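Local coordinates for glycoside hydrolase family 16 protein (Akkermansia muciniphila, PDB 6T2N) that probably cleaves internal beta-galactosidic linkages of mucin O-glycans as a family 16 endo-acting glycoside hydrolase, helping to start mucin breakdown, at residues T157-K169 and F267-E281. Residues are numbered along the deposited sequence; the frame is centred on the assembly and turned at random.
Sequences TKGIWPAIWLLGK and FYLILNSAVGGTWCE
W165 reaches across to N272 with its indole N-H: NE1 donates to OD1 over 2.7 Å, the oxygen lying close to the indole plane and the ring and amide planes standing 75° apart. Both side chains rise from the antiparallel pairing of strands 160-168 and 267-275, whose directions differ by 150°, within the beta-sandwich (jelly-roll) fold of family 16 hydrolases. Paired backbone bonds join W161 with A274, A163 with N272 and W165 with I270; I270 N to W165 O is 2.7 Å. G276 N extends the pairing to G159 O. The CG of W165 sits between its backbone N and carbonyl carbon (chi1 62°), which lays the indole alongside I270, whose CD1 rests over the six-membered ring, 3.8 Å from its centroid. Replacing W165 with a leucine would probably leave N272 OD1 without this N-H donor and I270 CD1 without its aromatic surface. The other face carries I164, L166, L269 and L271; P162 and S273 there also meet F294 of strand 292-302, in the second sheet. At the far end, G168, which has no side chain, lies over the F267 ring face. On the W165 face, L167 CB packs off-centre against the Y268 ring, 4.1 Å from its centroid.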
# COMPACT_ATOMS: atom_id res chain seq x y z
N THR A 157 -14.75 11.55 -0.67
CA THR A 157 -14.89 12.90 -0.06
C THR A 157 -13.61 13.69 -0.37
O THR A 157 -12.59 13.09 -0.79
CB THR A 157 -15.21 12.74 1.43
OG1 THR A 157 -15.91 13.88 1.94
CG2 THR A 157 -13.97 12.51 2.26
N LYS A 158 -13.65 15.01 -0.19
CA LYS A 158 -12.49 15.93 -0.39
C LYS A 158 -11.36 15.52 0.56
O LYS A 158 -11.53 15.48 1.77
CB LYS A 158 -12.94 17.38 -0.16
CG LYS A 158 -12.11 18.48 -0.81
CD LYS A 158 -12.92 19.74 -1.06
CE LYS A 158 -12.11 20.89 -1.61
NZ LYS A 158 -10.84 21.11 -0.86
N GLY A 159 -10.23 15.15 -0.02
CA GLY A 159 -8.91 15.08 0.65
C GLY A 159 -8.55 13.66 1.04
O GLY A 159 -7.38 13.43 1.42
N ILE A 160 -9.51 12.72 0.96
CA ILE A 160 -9.24 11.29 1.27
C ILE A 160 -8.24 10.72 0.24
O ILE A 160 -8.32 11.05 -0.97
CB ILE A 160 -10.55 10.48 1.35
CG1 ILE A 160 -10.31 9.24 2.20
CG2 ILE A 160 -11.15 10.15 0.00
CD1 ILE A 160 -9.87 9.60 3.60
N TRP A 161 -7.35 9.86 0.72
CA TRP A 161 -6.29 9.22 -0.07
C TRP A 161 -6.17 7.77 0.38
O TRP A 161 -5.36 7.40 1.23
CB TRP A 161 -5.00 10.01 0.09
CG TRP A 161 -3.86 9.64 -0.81
CD1 TRP A 161 -3.67 8.52 -1.55
CD2 TRP A 161 -2.69 10.43 -0.95
NE1 TRP A 161 -2.46 8.56 -2.16
CE2 TRP A 161 -1.84 9.73 -1.83
CE3 TRP A 161 -2.29 11.67 -0.44
CZ2 TRP A 161 -0.59 10.24 -2.18
CZ3 TRP A 161 -1.06 12.19 -0.81
CH2 TRP A 161 -0.22 11.47 -1.66
N PRO A 162 -7.02 6.89 -0.18
CA PRO A 162 -6.91 5.48 0.09
C PRO A 162 -5.77 4.96 -0.77
O PRO A 162 -5.58 5.45 -1.89
CB PRO A 162 -8.28 4.90 -0.32
CG PRO A 162 -8.91 5.96 -1.25
CD PRO A 162 -8.12 7.24 -1.09
N ALA A 163 -5.08 3.96 -0.26
CA ALA A 163 -3.90 3.36 -0.91
C ALA A 163 -3.78 1.90 -0.49
O ALA A 163 -3.95 1.61 0.69
CB ALA A 163 -2.68 4.13 -0.54
N ILE A 164 -3.52 1.04 -1.47
CA ILE A 164 -2.95 -0.33 -1.31
C ILE A 164 -1.54 -0.28 -1.89
O ILE A 164 -1.42 -0.02 -3.07
CB ILE A 164 -3.85 -1.32 -2.05
CG1 ILE A 164 -5.27 -1.21 -1.49
CG2 ILE A 164 -3.31 -2.74 -2.04
CD1 ILE A 164 -6.30 -1.69 -2.48
N TRP A 165 -0.52 -0.53 -1.08
CA TRP A 165 0.86 -0.41 -1.58
C TRP A 165 1.88 -1.19 -0.73
O TRP A 165 1.58 -1.56 0.39
CB TRP A 165 1.17 1.06 -1.73
CG TRP A 165 1.10 1.79 -0.45
CD1 TRP A 165 -0.00 1.99 0.31
CD2 TRP A 165 2.18 2.45 0.22
NE1 TRP A 165 0.33 2.70 1.42
CE2 TRP A 165 1.65 3.01 1.39
CE3 TRP A 165 3.54 2.61 -0.03
CZ2 TRP A 165 2.43 3.71 2.30
CZ3 TRP A 165 4.30 3.32 0.86
CH2 TRP A 165 3.75 3.87 2.01
N LEU A 166 3.00 -1.52 -1.36
CA LEU A 166 4.12 -2.34 -0.82
C LEU A 166 5.45 -1.60 -1.02
O LEU A 166 5.61 -0.92 -2.02
CB LEU A 166 4.15 -3.67 -1.57
CG LEU A 166 2.83 -4.44 -1.62
CD1 LEU A 166 2.02 -4.17 -2.89
CD2 LEU A 166 3.09 -5.93 -1.46
N LEU A 167 6.32 -1.71 -0.01
CA LEU A 167 7.70 -1.17 0.09
C LEU A 167 8.64 -2.36 0.22
O LEU A 167 8.30 -3.28 1.01
CB LEU A 167 7.83 -0.30 1.35
CG LEU A 167 7.23 1.10 1.30
CD1 LEU A 167 7.07 1.69 2.71
CD2 LEU A 167 8.06 2.01 0.41
N GLY A 168 9.79 -2.32 -0.49
CA GLY A 168 10.83 -3.39 -0.57
C GLY A 168 11.81 -3.26 0.64
O GLY A 168 12.22 -2.13 1.07
N LYS A 169 12.02 -4.43 1.29
CA LYS A 169 12.91 -4.50 2.49
C LYS A 169 14.18 -5.15 1.96
O LYS A 169 14.09 -6.27 1.45
CB LYS A 169 12.30 -5.22 3.71
CG LYS A 169 13.13 -5.11 5.00
CD LYS A 169 12.75 -6.11 6.07
CE LYS A 169 11.28 -6.00 6.42
NZ LYS A 169 10.61 -7.32 6.46
N PHE A 267 8.92 -7.58 -0.32
CA PHE A 267 8.11 -6.33 -0.18
C PHE A 267 7.06 -6.50 0.93
O PHE A 267 6.41 -7.57 0.97
CB PHE A 267 7.51 -6.03 -1.56
CG PHE A 267 8.32 -5.10 -2.41
CD1 PHE A 267 9.44 -5.54 -3.05
CD2 PHE A 267 7.96 -3.78 -2.55
CE1 PHE A 267 10.19 -4.68 -3.84
CE2 PHE A 267 8.69 -2.91 -3.33
CZ PHE A 267 9.82 -3.37 -3.98
N TYR A 268 6.86 -5.50 1.80
CA TYR A 268 5.77 -5.59 2.83
C TYR A 268 4.61 -4.70 2.43
O TYR A 268 4.77 -3.80 1.59
CB TYR A 268 6.24 -5.36 4.26
CG TYR A 268 6.80 -3.99 4.47
CD1 TYR A 268 5.95 -2.94 4.72
CD2 TYR A 268 8.17 -3.74 4.35
CE1 TYR A 268 6.44 -1.66 4.91
CE2 TYR A 268 8.68 -2.46 4.50
CZ TYR A 268 7.81 -1.42 4.78
OH TYR A 268 8.22 -0.12 4.96
N LEU A 269 3.44 -5.06 2.93
CA LEU A 269 2.14 -4.52 2.46
C LEU A 269 1.59 -3.50 3.45
O LEU A 269 1.72 -3.69 4.68
CB LEU A 269 1.12 -5.64 2.26
CG LEU A 269 -0.28 -5.15 1.88
CD1 LEU A 269 -0.28 -4.35 0.59
CD2 LEU A 269 -1.28 -6.31 1.79
N ILE A 270 1.00 -2.44 2.89
CA ILE A 270 0.32 -1.35 3.64
C ILE A 270 -1.06 -1.12 3.06
O ILE A 270 -1.14 -0.93 1.81
CB ILE A 270 1.10 -0.05 3.55
CG1 ILE A 270 2.48 -0.20 4.15
CG2 ILE A 270 0.29 1.01 4.24
CD1 ILE A 270 3.19 1.13 4.27
N LEU A 271 -2.05 -1.06 3.97
CA LEU A 271 -3.45 -0.63 3.69
C LEU A 271 -3.72 0.61 4.55
O LEU A 271 -3.53 0.53 5.75
CB LEU A 271 -4.36 -1.80 4.05
CG LEU A 271 -3.96 -3.15 3.45
CD1 LEU A 271 -4.92 -4.23 3.89
CD2 LEU A 271 -3.97 -3.10 1.95
N ASN A 272 -4.06 1.74 3.95
CA ASN A 272 -4.17 3.00 4.71
C ASN A 272 -5.10 3.98 3.98
O ASN A 272 -5.32 3.83 2.74
CB ASN A 272 -2.78 3.57 4.99
CG ASN A 272 -2.23 4.25 3.76
OD1 ASN A 272 -1.75 3.59 2.86
ND2 ASN A 272 -2.44 5.54 3.61
N SER A 273 -5.72 4.91 4.73
CA SER A 273 -6.32 6.16 4.23
C SER A 273 -5.53 7.32 4.82
O SER A 273 -5.57 7.51 6.06
CB SER A 273 -7.75 6.27 4.55
OG SER A 273 -8.50 5.29 3.85
N ALA A 274 -4.83 8.05 3.98
CA ALA A 274 -4.27 9.36 4.35
C ALA A 274 -5.31 10.44 4.08
O ALA A 274 -6.38 10.10 3.56
CB ALA A 274 -3.00 9.63 3.61
N VAL A 275 -5.00 11.66 4.49
CA VAL A 275 -5.83 12.88 4.30
C VAL A 275 -4.85 13.93 3.79
O VAL A 275 -3.70 13.96 4.28
CB VAL A 275 -6.55 13.28 5.61
CG1 VAL A 275 -7.48 14.45 5.40
CG2 VAL A 275 -7.34 12.14 6.18
N GLY A 276 -5.26 14.69 2.78
CA GLY A 276 -4.40 15.72 2.19
C GLY A 276 -3.15 15.09 1.63
O GLY A 276 -3.22 13.98 1.14
N GLY A 277 -2.02 15.77 1.70
CA GLY A 277 -0.90 15.62 0.74
C GLY A 277 -0.60 16.93 0.01
O GLY A 277 -1.56 17.75 -0.21
N THR A 278 0.67 17.15 -0.32
CA THR A 278 1.15 18.32 -1.14
C THR A 278 0.42 18.30 -2.49
O THR A 278 0.10 19.36 -3.06
CB THR A 278 2.69 18.27 -1.26
OG1 THR A 278 2.97 16.93 -1.69
CG2 THR A 278 3.45 18.55 0.02
N TRP A 279 0.13 17.11 -3.01
CA TRP A 279 -0.89 16.96 -4.08
C TRP A 279 -1.92 15.96 -3.61
O TRP A 279 -1.59 14.79 -3.39
CB TRP A 279 -0.36 16.64 -5.48
CG TRP A 279 -1.00 17.58 -6.46
CD1 TRP A 279 -2.27 17.52 -6.96
CD2 TRP A 279 -0.42 18.82 -6.93
NE1 TRP A 279 -2.51 18.60 -7.77
CE2 TRP A 279 -1.40 19.42 -7.76
CE3 TRP A 279 0.82 19.46 -6.75
CZ2 TRP A 279 -1.16 20.63 -8.42
CZ3 TRP A 279 1.03 20.65 -7.40
CH2 TRP A 279 0.06 21.23 -8.22
N CYS A 280 -3.07 16.57 -3.39
CA CYS A 280 -4.39 16.03 -2.99
C CYS A 280 -5.06 17.29 -2.42
O CYS A 280 -4.50 17.86 -1.47
CB CYS A 280 -4.31 14.85 -2.02
SG CYS A 280 -5.84 13.85 -1.93
N GLU A 281 -6.10 17.80 -3.04
CA GLU A 281 -7.11 18.54 -2.26
C GLU A 281 -6.88 18.30 -0.75
O GLU A 281 -6.79 17.15 -0.28
CB GLU A 281 -8.52 18.07 -2.65
CG GLU A 281 -9.16 18.93 -3.73
CD GLU A 281 -10.52 18.40 -4.13
OE1 GLU A 281 -10.92 17.35 -3.59
OE2 GLU A 281 -11.16 19.02 -5.00